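Local coordinates for SAM-dependent methyltransferase (Thiobacillus denitrificans, PDB 5EPE), which transfers methyl groups from S-adenosyl-L-methionine to an acceptor, and is bound here to the by-product S-adenosyl-L-homocysteine, at the interface of chains A and B. Residues are numbered along the deposited sequence; one frame, centred on the assembly and turned at random. Chains: chain A/B, SAM-dependent methyltransferase.

The interface of chains A and B. Residues chain A 172, 175-176; chain B 162-164.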
loop_
_atom_site.group_PDB
_atom_site.type_symbol
_atom_site.label_atom_id
_atom_site.label_comp_id
_atom_site.label_asym_id
_atom_site.label_seq_id
_atom_site.Cartn_x
_atom_site.Cartn_y
_atom_site.Cartn_z
ATOM N N ALA A 172 21.459 10.406 17.245
ATOM C CA ALA A 172 20.824 11.424 18.097
ATOM C C ALA A 172 20.934 11.093 19.569
ATOM O O ALA A 172 21.089 12.014 20.383
ATOM C CB ALA A 172 19.377 11.649 17.719
ATOM N N ARG A 175 24.230 12.361 20.902
ATOM C CA ARG A 175 24.140 13.835 20.980
ATOM C C ARG A 175 23.364 14.261 22.224
ATOM O O ARG A 175 23.810 15.102 22.997
ATOM C CB ARG A 175 23.532 14.411 19.717
ATOM C CG ARG A 175 23.253 15.919 19.825
ATOM C CD ARG A 175 22.661 16.482 18.534
ATOM N NE ARG A 175 21.415 15.834 18.056
ATOM C CZ ARG A 175 20.192 16.032 18.558
ATOM N NH1 ARG A 175 20.029 16.812 19.606
ATOM N NH2 ARG A 175 19.129 15.441 18.028
ATOM N N LYS A 176 22.233 13.613 22.449
ATOM C CA LYS A 176 21.359 13.923 23.624
ATOM C C LYS A 176 22.024 13.566 24.953
ATOM O O LYS A 176 21.728 14.176 25.990
ATOM C CB LYS A 176 20.009 13.216 23.449
ATOM C CG LYS A 176 19.130 13.751 22.313
ATOM C CD LYS A 176 17.993 12.776 21.969
ATOM C CE LYS A 176 17.247 13.141 20.681
ATOM N NZ LYS A 176 16.226 12.118 20.198
ATOM N N SER B 162 14.656 12.841 13.980
ATOM C CA SER B 162 15.423 12.198 15.043
ATOM C C SER B 162 15.497 12.995 16.365
ATOM O O SER B 162 15.973 12.430 17.359
ATOM C CB SER B 162 16.828 11.830 14.527
ATOM O OG SER B 162 17.515 12.953 14.031
ATOM N N ASP B 163 15.017 14.263 16.404
ATOM C CA ASP B 163 15.000 15.059 17.650
ATOM C C ASP B 163 14.078 14.459 18.684
ATOM O O ASP B 163 14.319 14.632 19.869
ATOM C CB ASP B 163 14.616 16.538 17.446
ATOM C CG ASP B 163 15.774 17.387 16.974
ATOM O OD1 ASP B 163 16.912 17.154 17.400
ATOM O OD2 ASP B 163 15.578 18.266 16.117
ATOM N N PHE B 164 13.033 13.758 18.253
ATOM C CA PHE B 164 12.042 13.136 19.148
ATOM C C PHE B 164 11.892 11.677 18.804
ATOM O O PHE B 164 12.348 11.234 17.744
ATOM C CB PHE B 164 10.648 13.814 19.090
ATOM C CG PHE B 164 10.675 15.308 19.379
ATOM C CD1 PHE B 164 11.424 15.829 20.423
ATOM C CD2 PHE B 164 9.959 16.183 18.598
ATOM C CE1 PHE B 164 11.525 17.216 20.656
ATOM C CE2 PHE B 164 10.027 17.583 18.856
ATOM C CZ PHE B 164 10.822 18.070 19.850
HETATM O O HOH W 1 17.401 17.209 20.663
#
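A:Lys176 and A:Arg175, near the C-terminal end of helix 167-177, reach across to the 3-10 helix 161-163 of chain B in one patch of a two-fold symmetric interface between copies of a class I, Rossmann-like methyltransferase; the coordinates alone do not show whether the pair forms in solution. The tighter part lies round the lysine. Its chain is extended beyond CG and carries the terminal NZ to the backbone carbonyl of B:Ser162, 2.9 Å from O, approaching in the carbonyl plane with a C=O...N angle of 151°. A weaker bond joins the same amino nitrogen to the carbonyl O of B:Asp163 at 3.2 Å, while the methyl CB of A:Ala172 sits 3.5 Å from B:Ser162 O. With a methionine here, the two carbonyls would probably lose their shared donor across the interface, leaving the B:Ser162 oxygen beside apolar atoms.

The other side is looser and wetter. A:Arg175 starts with CG anti to its backbone nitrogen but bends at chi3, and its NH2 makes a salt bridge to the carboxylate OD1 of B:Asp163 at 2.9 Å. Guanidinium and carboxylate planes stand 85° apart, so the charges meet without the parallel two-pronged pairing. The hydrogen bond within the salt bridge is weak, bent to 117° at the hydrogen. Water 1 lies in the guanidinium plane at its edge, 2.9 Å from A:Arg175 NH1, and links it through a longer contact to the same carboxylate oxygen.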